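Local atomic coordinates of aspartate aminotransferase (Rhodobacter sphaeroides, PDB entry 3NRA), a protein that probably catalyses the pyridoxal-phosphate-dependent transfer of an amino group from L-aspartate to 2-oxoglutarate, giving oxaloacetate and L-glutamate. Residues 31-37 with 400-406; 58-62 with 257-261; 61-66 with 289-293; 105-109 with 275-279. All coordinates share one frame; numbering follows the deposited sequence. Where two conformers were deposited one is given.

Contact 1. Residues 31-37 with 400-406; sequences LIRGAPI and TLVERYR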
# COMPACT_ATOMS: atom_id res chain seq x y z
N LEU B 31 -22.55 16.00 31.66
CA LEU B 31 -21.21 16.60 31.70
C LEU B 31 -21.10 17.91 30.92
O LEU B 31 -20.24 18.73 31.23
CB LEU B 31 -20.20 15.61 31.12
CG LEU B 31 -20.16 14.22 31.75
CD1 LEU B 31 -19.10 13.40 31.08
CD2 LEU B 31 -19.92 14.29 33.28
N ILE B 32 -21.96 18.12 29.94
CA ILE B 32 -21.85 19.30 29.05
C ILE B 32 -22.26 20.58 29.77
O ILE B 32 -23.28 20.61 30.45
CB ILE B 32 -22.68 19.10 27.74
CG1 ILE B 32 -21.96 18.11 26.83
CG2 ILE B 32 -22.89 20.43 26.97
CD1 ILE B 32 -22.89 17.35 25.92
N ARG B 33 -21.41 21.62 29.64
CA ARG B 33 -21.62 22.93 30.27
C ARG B 33 -21.77 23.95 29.20
O ARG B 33 -20.94 24.02 28.28
CB ARG B 33 -20.41 23.32 31.13
CG ARG B 33 -20.06 22.34 32.22
CD ARG B 33 -18.89 22.82 33.03
NE ARG B 33 -18.63 21.91 34.17
CZ ARG B 33 -17.74 22.14 35.15
NH1 ARG B 33 -16.97 23.23 35.16
NH2 ARG B 33 -17.63 21.26 36.13
N GLY B 34 -22.80 24.79 29.30
CA GLY B 34 -22.94 25.95 28.42
C GLY B 34 -23.39 25.59 27.02
O GLY B 34 -23.73 24.44 26.74
N ALA B 35 -23.42 26.61 26.14
CA ALA B 35 -23.74 26.43 24.72
C ALA B 35 -22.45 26.39 23.88
O ALA B 35 -21.35 26.66 24.39
CB ALA B 35 -24.67 27.60 24.24
N PRO B 36 -22.58 26.05 22.57
CA PRO B 36 -21.40 26.09 21.68
C PRO B 36 -20.79 27.49 21.52
O PRO B 36 -21.42 28.49 21.86
CB PRO B 36 -21.96 25.60 20.32
CG PRO B 36 -23.14 24.73 20.68
CD PRO B 36 -23.76 25.44 21.90
N ILE B 37 -19.55 27.53 21.06
CA ILE B 37 -18.87 28.78 20.74
C ILE B 37 -18.76 28.90 19.19
O ILE B 37 -18.13 28.06 18.55
CB ILE B 37 -17.44 28.79 21.35
CG1 ILE B 37 -17.48 28.59 22.87
CG2 ILE B 37 -16.73 30.10 21.07
CD1 ILE B 37 -16.07 28.29 23.43
N THR B 400 -10.79 28.75 25.96
CA THR B 400 -12.10 29.13 26.55
C THR B 400 -12.83 27.90 27.16
O THR B 400 -13.29 27.95 28.32
CB THR B 400 -13.02 29.79 25.50
OG1 THR B 400 -12.40 30.96 24.98
CG2 THR B 400 -14.39 30.17 26.12
N LEU B 401 -12.86 26.79 26.41
CA LEU B 401 -13.48 25.55 26.91
C LEU B 401 -12.65 24.87 27.98
O LEU B 401 -13.22 24.31 28.92
CB LEU B 401 -13.79 24.57 25.77
CG LEU B 401 -14.99 24.99 24.90
CD1 LEU B 401 -15.40 23.91 23.93
CD2 LEU B 401 -16.19 25.40 25.74
N VAL B 402 -11.32 24.93 27.88
CA VAL B 402 -10.48 24.50 29.00
C VAL B 402 -10.83 25.27 30.29
O VAL B 402 -10.94 24.68 31.36
CB VAL B 402 -8.98 24.59 28.65
CG1 VAL B 402 -8.11 24.43 29.92
CG2 VAL B 402 -8.63 23.53 27.63
N GLU B 403 -11.08 26.58 30.17
CA GLU B 403 -11.49 27.38 31.34
C GLU B 403 -12.86 26.97 31.83
O GLU B 403 -13.07 26.82 33.04
CB GLU B 403 -11.44 28.88 31.02
CG GLU B 403 -9.97 29.39 30.68
CD GLU B 403 -9.93 30.75 29.94
OE1 GLU B 403 -10.99 31.42 29.77
OE2 GLU B 403 -8.80 31.16 29.55
N ARG B 404 -13.79 26.74 30.90
CA ARG B 404 -15.18 26.39 31.26
C ARG B 404 -15.26 25.05 32.02
O ARG B 404 -16.11 24.89 32.90
CB ARG B 404 -16.08 26.33 30.00
CG ARG B 404 -17.59 26.37 30.32
CD ARG B 404 -18.43 26.09 29.09
NE ARG B 404 -18.38 27.19 28.14
CZ ARG B 404 -19.07 27.25 27.00
NH1 ARG B 404 -19.90 26.27 26.65
NH2 ARG B 404 -18.92 28.29 26.19
N TYR B 405 -14.36 24.11 31.69
CA TYR B 405 -14.39 22.74 32.27
C TYR B 405 -13.29 22.49 33.31
O TYR B 405 -13.13 21.38 33.77
CB TYR B 405 -14.26 21.69 31.15
CG TYR B 405 -15.49 21.55 30.35
CD1 TYR B 405 -16.52 20.70 30.76
CD2 TYR B 405 -15.69 22.30 29.22
CE1 TYR B 405 -17.68 20.59 30.04
CE2 TYR B 405 -16.84 22.20 28.49
CZ TYR B 405 -17.85 21.36 28.91
OH TYR B 405 -18.99 21.25 28.16
N ARG B 406 -12.56 23.53 33.67
CA ARG B 406 -11.43 23.37 34.58
C ARG B 406 -11.93 22.82 35.93
O ARG B 406 -12.93 23.28 36.45
CB ARG B 406 -10.70 24.72 34.78
CG ARG B 406 -9.34 24.61 35.52
CD ARG B 406 -8.84 26.02 35.98
NE ARG B 406 -8.71 26.96 34.85
CZ ARG B 406 -7.72 26.96 33.95
NH1 ARG B 406 -6.71 26.08 34.01
NH2 ARG B 406 -7.75 27.87 32.96
O HOH W 1 -15.37 22.94 37.84
O HOH W 2 -20.79 29.85 24.31
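Arg404 and Arg33 reach across this contact in opposite senses, each donating to the other segment's backbone. Arg404 NH1 holds two backbone oxygens of the loop at once, Arg33 O at 3.0 Å and Ala35 O at 2.7 Å, both in the guanidinium plane. Its CG stands anti to the backbone N (chi1 -163°) and the chain bends at chi3, which swings the guanidinium back toward the loop. In return Arg33 NH1 donates to Arg404 O (2.9 Å), while Arg33 N meets Tyr405 OH almost in line, at 177°; Tyr405 OH is also bonded to Gln361. Water 2 joins Arg404 NH2 to Pro36 O, and water 1 joins Arg33 NH1 to Arg406 O. With an alanine in place of Arg404, Ala35 O would probably lose its NH1 donor and Arg33 O would be left to its other partner, Gln361 NE2. Apolar contacts are fewer: Arg33 CD makes an off-centre CH-pi approach to the Tyr405 ring, 4.3 Å from its centroid, and Ile37 CD1 meets Leu401 CD2 tip to tip at 3.7 Å. The loop 31-37 thus lies against the C-terminal end of helix 388-404, with helix 351-362 touching Ile32 and Arg404 as well.

Contact 2. Residues 58-62 with 257-261; sequences AFDLF and LSGYR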
# COMPACT_ATOMS: atom_id res chain seq x y z
N ALA B 58 3.91 20.03 -9.26
CA ALA B 58 3.69 18.59 -9.05
C ALA B 58 2.63 18.03 -10.00
O ALA B 58 2.85 17.03 -10.65
CB ALA B 58 3.30 18.32 -7.62
N PHE B 59 1.49 18.71 -10.10
CA PHE B 59 0.44 18.24 -10.98
C PHE B 59 0.87 18.25 -12.47
O PHE B 59 0.51 17.33 -13.25
CB PHE B 59 -0.84 19.04 -10.81
CG PHE B 59 -1.93 18.59 -11.71
CD1 PHE B 59 -2.57 17.40 -11.48
CD2 PHE B 59 -2.24 19.30 -12.86
CE1 PHE B 59 -3.56 16.96 -12.34
CE2 PHE B 59 -3.22 18.86 -13.72
CZ PHE B 59 -3.88 17.70 -13.47
N ASP B 60 1.66 19.25 -12.87
CA ASP B 60 2.24 19.23 -14.20
C ASP B 60 3.16 18.01 -14.43
O ASP B 60 3.11 17.40 -15.50
CB ASP B 60 3.01 20.52 -14.47
CG ASP B 60 2.08 21.74 -14.66
OD1 ASP B 60 0.85 21.55 -14.83
OD2 ASP B 60 2.59 22.87 -14.62
N LEU B 61 3.94 17.64 -13.43
CA LEU B 61 4.80 16.45 -13.52
C LEU B 61 3.97 15.19 -13.63
O LEU B 61 4.28 14.31 -14.45
CB LEU B 61 5.76 16.36 -12.32
CG LEU B 61 6.86 17.41 -12.27
CD1 LEU B 61 7.60 17.41 -10.86
CD2 LEU B 61 7.86 17.21 -13.44
N PHE B 62 2.88 15.13 -12.85
CA PHE B 62 1.96 13.99 -12.86
C PHE B 62 1.33 13.86 -14.26
O PHE B 62 1.26 12.77 -14.84
CB PHE B 62 0.86 14.17 -11.78
CG PHE B 62 -0.06 12.99 -11.66
CD1 PHE B 62 -1.16 12.85 -12.53
CD2 PHE B 62 0.21 11.98 -10.77
CE1 PHE B 62 -1.96 11.74 -12.49
CE2 PHE B 62 -0.61 10.86 -10.68
CZ PHE B 62 -1.70 10.74 -11.56
N LEU B 257 2.00 16.78 -0.47
CA LEU B 257 1.73 15.82 -1.56
C LEU B 257 1.06 14.52 -1.05
O LEU B 257 1.03 13.52 -1.77
CB LEU B 257 3.02 15.50 -2.31
CG LEU B 257 3.77 16.66 -2.95
CD1 LEU B 257 4.83 16.12 -3.89
CD2 LEU B 257 2.84 17.57 -3.69
N SER B 258 0.49 14.56 0.16
CA SER B 258 -0.12 13.34 0.74
C SER B 258 -1.06 12.65 -0.24
O SER B 258 -1.00 11.46 -0.38
CB SER B 258 -0.87 13.66 2.04
OG SER B 258 -1.45 12.46 2.60
N GLY B 259 -1.83 13.42 -1.01
CA GLY B 259 -2.83 12.86 -1.95
C GLY B 259 -2.27 11.98 -3.06
O GLY B 259 -2.99 11.18 -3.64
N TYR B 260 -0.96 12.14 -3.35
CA TYR B 260 -0.26 11.29 -4.32
C TYR B 260 0.25 9.97 -3.72
O TYR B 260 0.50 9.04 -4.44
CB TYR B 260 0.88 12.07 -4.97
CG TYR B 260 0.41 13.23 -5.86
CD1 TYR B 260 -0.02 13.01 -7.15
CD2 TYR B 260 0.48 14.54 -5.42
CE1 TYR B 260 -0.45 14.09 -7.98
CE2 TYR B 260 0.08 15.62 -6.25
CZ TYR B 260 -0.38 15.37 -7.52
OH TYR B 260 -0.78 16.43 -8.34
N ARG B 261 0.39 9.92 -2.39
CA ARG B 261 0.78 8.70 -1.64
C ARG B 261 2.23 8.19 -1.98
O ARG B 261 2.40 7.13 -2.59
CB ARG B 261 -0.27 7.60 -1.81
CG ARG B 261 -0.21 6.45 -0.71
CD ARG B 261 -1.30 6.64 0.34
NE ARG B 261 -1.20 7.92 1.00
CZ ARG B 261 -0.44 8.20 2.06
NH1 ARG B 261 0.22 7.25 2.70
NH2 ARG B 261 -0.37 9.44 2.48
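Tyr260 points its ring at helix 58-68, and the tight part of this contact is that ring on Phe62 and its hydroxyl on the backbone at Phe59. Tyr260 CE1 comes to 3.6 Å from Phe62 CD2, and the two rings pass obliquely, centroids 5.6 Å apart and planes at 42°. The hydroxyl end runs on to the helix backbone, where Tyr260 OH lies 3.4 Å from Phe59 CA and also at the edge of the Phe59 ring, in its plane. Phe62 can meet the tyrosine because its CG is anti to the backbone N (chi1 -175°), which carries the ring off the helix toward the loop 257-261. At the dimer interface the same ring stacks on Phe62 of the second subunit.

Ala58 CB is in ordinary van der Waals contact with Leu257 CD2 (4.0 Å) and is more distant from Tyr260 CE2 (4.4 Å). The solvent side is the outer part of the Phe59 ring: this residue is partly exposed, and a glycerol lies about 4 Å from its side chain.

Beyond Tyr260 the chain leads to Arg261, whose NH1 bonds a phosphate oxygen of the pyridoxal-phosphate-modified Lys253. The contact therefore sets the start of helix 58-68 against the cofactor-proximal loop between strands 245-249 and 263-267.

Contact 3. Residues 61-66 with 289-293; sequences LFSAGV and YSQAV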
# COMPACT_ATOMS: atom_id res chain seq x y z
N LEU B 61 3.94 17.64 -13.43
CA LEU B 61 4.80 16.45 -13.52
C LEU B 61 3.97 15.19 -13.63
O LEU B 61 4.28 14.31 -14.45
CB LEU B 61 5.76 16.36 -12.32
CG LEU B 61 6.86 17.41 -12.27
CD1 LEU B 61 7.60 17.41 -10.86
CD2 LEU B 61 7.86 17.21 -13.44
N PHE B 62 2.88 15.13 -12.85
CA PHE B 62 1.96 13.99 -12.86
C PHE B 62 1.33 13.86 -14.26
O PHE B 62 1.26 12.77 -14.84
CB PHE B 62 0.86 14.17 -11.78
CG PHE B 62 -0.06 12.99 -11.66
CD1 PHE B 62 -1.16 12.85 -12.53
CD2 PHE B 62 0.21 11.98 -10.77
CE1 PHE B 62 -1.96 11.74 -12.49
CE2 PHE B 62 -0.61 10.86 -10.68
CZ PHE B 62 -1.70 10.74 -11.56
N SER B 63 0.91 15.01 -14.79
CA SER B 63 0.29 15.08 -16.09
C SER B 63 1.24 14.71 -17.25
O SER B 63 0.84 14.04 -18.18
CB SER B 63 -0.26 16.48 -16.31
OG SER B 63 -0.88 16.53 -17.57
N ALA B 64 2.49 15.14 -17.17
CA ALA B 64 3.51 14.73 -18.13
C ALA B 64 3.74 13.20 -18.08
O ALA B 64 3.91 12.56 -19.12
CB ALA B 64 4.82 15.50 -17.89
N GLY B 65 3.69 12.62 -16.88
CA GLY B 65 3.88 11.15 -16.70
C GLY B 65 2.74 10.34 -17.31
O GLY B 65 2.96 9.38 -18.05
N VAL B 66 1.52 10.76 -17.05
CA VAL B 66 0.37 10.11 -17.65
C VAL B 66 0.47 10.13 -19.19
O VAL B 66 0.38 9.08 -19.83
CB VAL B 66 -0.92 10.73 -17.21
CG1 VAL B 66 -2.08 10.15 -18.03
CG2 VAL B 66 -1.13 10.45 -15.69
N TYR B 289 2.02 6.51 -11.80
CA TYR B 289 1.85 7.90 -12.20
C TYR B 289 2.25 8.85 -11.09
O TYR B 289 2.90 9.88 -11.35
CB TYR B 289 0.41 8.18 -12.62
CG TYR B 289 -0.06 7.44 -13.89
CD1 TYR B 289 0.75 7.34 -15.00
CD2 TYR B 289 -1.33 6.89 -13.97
CE1 TYR B 289 0.32 6.67 -16.13
CE2 TYR B 289 -1.77 6.24 -15.11
CZ TYR B 289 -0.94 6.11 -16.17
OH TYR B 289 -1.37 5.46 -17.29
N SER B 290 1.91 8.50 -9.84
CA SER B 290 2.29 9.32 -8.67
C SER B 290 3.78 9.54 -8.61
O SER B 290 4.23 10.62 -8.25
CB SER B 290 1.82 8.68 -7.35
OG SER B 290 0.44 8.86 -7.16
N GLN B 291 4.55 8.51 -8.97
CA GLN B 291 6.01 8.57 -8.81
C GLN B 291 6.62 9.78 -9.50
O GLN B 291 7.48 10.44 -8.94
CB GLN B 291 6.65 7.28 -9.30
CG GLN B 291 6.47 6.09 -8.35
CD GLN B 291 7.21 4.87 -8.81
OE1 GLN B 291 8.38 4.96 -9.16
NE2 GLN B 291 6.52 3.71 -8.85
N ALA B 292 6.06 10.13 -10.67
CA ALA B 292 6.51 11.25 -11.47
C ALA B 292 6.61 12.57 -10.71
O ALA B 292 7.43 13.39 -11.08
CB ALA B 292 5.56 11.44 -12.75
N VAL B 293 5.76 12.80 -9.68
CA VAL B 293 5.82 14.09 -8.95
C VAL B 293 7.14 14.24 -8.16
O VAL B 293 7.57 15.37 -7.90
CB VAL B 293 4.62 14.34 -7.99
CG1 VAL B 293 3.28 14.17 -8.74
CG2 VAL B 293 4.71 13.43 -6.76
O HOH W 3 2.48 10.46 -13.88
O HOH W 4 -1.15 6.85 -19.52
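Tyr289 lies against helix 58-68 along the whole length of its side chain. Its CB comes obliquely to the outer end of the Phe62 ring, 3.5 Å from both CE2 and CZ. Farther out the ring receives Val66: CG2 is 3.7 Å from Tyr289 CG and stands over one face in a CH-pi contact, 3.8 Å from the centroid and 17° off the ring normal. On the same side of the ring, Val66 CA lies 3.8 Å from Tyr289 CE1. At the tip, the hydroxyl shares water 4 with Val66 O. With CG anti to the carbonyl carbon (chi1 -65°), the tyrosine is directed at the helix, and a leucine here would probably leave Val66 CG2 without its aromatic face and water 4 without its phenolic partner. Tyr260 of the second subunit also meets the Tyr289 ring, edge-to-face.

The backbones approach more closely at the other end of the contact, where the CA atoms of Leu61 and Val293 are 5.2 Å apart. Ala292 CB packs on Leu61 O at 3.6 Å, and Gly65 helps permit this approach, since a CB there would clash with the Ala292 methyl. Val293 CG1 meets Phe62 CB at 3.9 Å, and water 3 donates to both Phe62 O and Tyr289 O, linking the two main chains.

In the fold, helix 58-68 rests on the short helix 288-291 and the turn that follows it, while helix 70-73 touches Tyr289 and Ala292 through Gln72.

Contact 4. Residues 105-109 with 275-279; sequences LIITP and MEKLQ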
# COMPACT_ATOMS: atom_id res chain seq x y z
N LEU B 105 17.65 2.21 -2.00
CA LEU B 105 16.59 3.24 -2.10
C LEU B 105 15.33 2.63 -2.68
O LEU B 105 15.36 2.08 -3.75
CB LEU B 105 17.04 4.41 -2.96
CG LEU B 105 16.02 5.54 -3.18
CD1 LEU B 105 15.50 6.16 -1.82
CD2 LEU B 105 16.61 6.61 -4.06
N ILE B 106 14.23 2.72 -1.93
CA ILE B 106 12.94 2.20 -2.36
C ILE B 106 11.94 3.33 -2.30
O ILE B 106 12.01 4.16 -1.38
CB ILE B 106 12.47 1.01 -1.47
CG1 ILE B 106 11.20 0.38 -2.02
CG2 ILE B 106 12.27 1.44 -0.02
CD1 ILE B 106 10.79 -0.99 -1.32
N ILE B 107 11.06 3.39 -3.33
CA ILE B 107 9.91 4.28 -3.34
C ILE B 107 8.65 3.51 -2.96
O ILE B 107 8.36 2.46 -3.53
CB ILE B 107 9.68 4.90 -4.70
CG1 ILE B 107 10.96 5.62 -5.20
CG2 ILE B 107 8.48 5.89 -4.61
CD1 ILE B 107 10.82 6.25 -6.62
N THR B 108 7.86 4.08 -2.03
CA THR B 108 6.81 3.35 -1.30
C THR B 108 5.48 4.14 -1.31
O THR B 108 5.47 5.37 -1.57
CB THR B 108 7.20 3.16 0.18
OG1 THR B 108 7.47 4.44 0.75
CG2 THR B 108 8.43 2.25 0.34
N PRO B 109 4.35 3.44 -1.00
CA PRO B 109 3.06 4.13 -0.85
C PRO B 109 2.99 4.93 0.46
O PRO B 109 2.54 4.42 1.50
CB PRO B 109 2.04 3.00 -0.89
CG PRO B 109 2.83 1.73 -0.53
CD PRO B 109 4.21 1.96 -0.99
N MSE B 275 12.50 -5.35 1.96
CA MSE B 275 11.34 -4.46 1.82
C MSE B 275 10.80 -4.47 0.37
O MSE B 275 9.59 -4.39 0.15
CB MSE B 275 11.70 -3.02 2.22
CG MSE B 275 12.09 -2.82 3.70
SE MSE B 275 12.81 -1.06 4.05
CE MSE B 275 11.24 -0.08 3.58
N GLU B 276 11.72 -4.58 -0.60
CA GLU B 276 11.39 -4.68 -2.04
C GLU B 276 10.64 -5.94 -2.34
O GLU B 276 9.64 -5.93 -3.06
CB GLU B 276 12.68 -4.67 -2.87
CG GLU B 276 12.46 -4.65 -4.40
CD GLU B 276 12.46 -6.03 -5.04
OE1 GLU B 276 13.52 -6.68 -5.07
OE2 GLU B 276 11.41 -6.43 -5.57
N LYS B 277 11.12 -7.05 -1.80
CA LYS B 277 10.49 -8.34 -2.04
C LYS B 277 9.08 -8.35 -1.45
O LYS B 277 8.14 -8.77 -2.11
CB LYS B 277 11.34 -9.47 -1.44
CG LYS B 277 12.58 -9.82 -2.25
CD LYS B 277 13.70 -10.39 -1.35
CE LYS B 277 14.72 -11.26 -2.11
NZ LYS B 277 14.54 -12.74 -1.77
N LEU B 278 8.94 -7.78 -0.26
CA LEU B 278 7.64 -7.70 0.36
C LEU B 278 6.69 -6.73 -0.39
O LEU B 278 5.52 -7.05 -0.56
CB LEU B 278 7.76 -7.32 1.82
CG LEU B 278 6.46 -7.17 2.61
CD1 LEU B 278 5.55 -8.36 2.44
CD2 LEU B 278 6.79 -6.97 4.08
N GLN B 279 7.19 -5.58 -0.83
CA GLN B 279 6.33 -4.60 -1.54
C GLN B 279 5.62 -5.23 -2.75
O GLN B 279 4.47 -4.89 -3.05
CB GLN B 279 7.15 -3.37 -2.01
CG GLN B 279 6.32 -2.38 -2.83
CD GLN B 279 6.71 -0.92 -2.61
OE1 GLN B 279 6.23 -0.29 -1.67
NE2 GLN B 279 7.58 -0.39 -3.47
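Ile106 lays its CD1 over the backbone of helix 269-282, 3.8 Å from Glu276 N, while its CG2 meets the selenomethionine Met275 CE at 4.0 Å. CG1 trans to the backbone N carries CD1 out onto the helix backbone, and the CG2 branch is left for Met275, whose chain bends at chi3 to bring the methyl round. Strand 105-108 and this helical segment run at 29° to each other, with their axes 9.8 Å apart at closest approach.

The polar part is made by Gln279. Its NE2 donates to Ile107 O over 3.0 Å with an angle of 169° at the hydrogen; the oxygen lies in the amide plane, whereas the donor is tilted 22° from the carbonyl plane. The same NE2 also bonds Tyr77 O, and these two acceptors fix which way round the amide is turned. Its OE1 consequently faces the end of the strand, 3.1 Å from Pro109 CD and 3.7 Å from Thr108 CA.

Strand 105-108 is at the border of the seven-stranded sheet within this chain, next to 263-267. One buried amide thus ties an edge-strand carbonyl and the Tyr77 loop to the helix, in a contact otherwise made mainly by Ile106 and Met275.

Overall arrangement
Contacts 2 and 3 form one unit, their centres 7 Å apart: both start from helix 58-68, share Leu61 and Phe62, and are joined by Tyr260 O and Ser290 OG at 2.7 Å, a probable hydrogen bond. Contact 4 lies about 19 Å from each, centre to centre; it meets contact 2 where Arg261 packs on Pro109 and contact 3 where Gln291 packs on Ile107. Its segments alternate along the chain with those of contact 2. All three touch the second subunit, consistent with their tying the cofactor-side loop and sheet edge to the dimer interface. Contact 1, its centre 41 to 48 Å from the others, brackets them along the chain, and no other chain touches it.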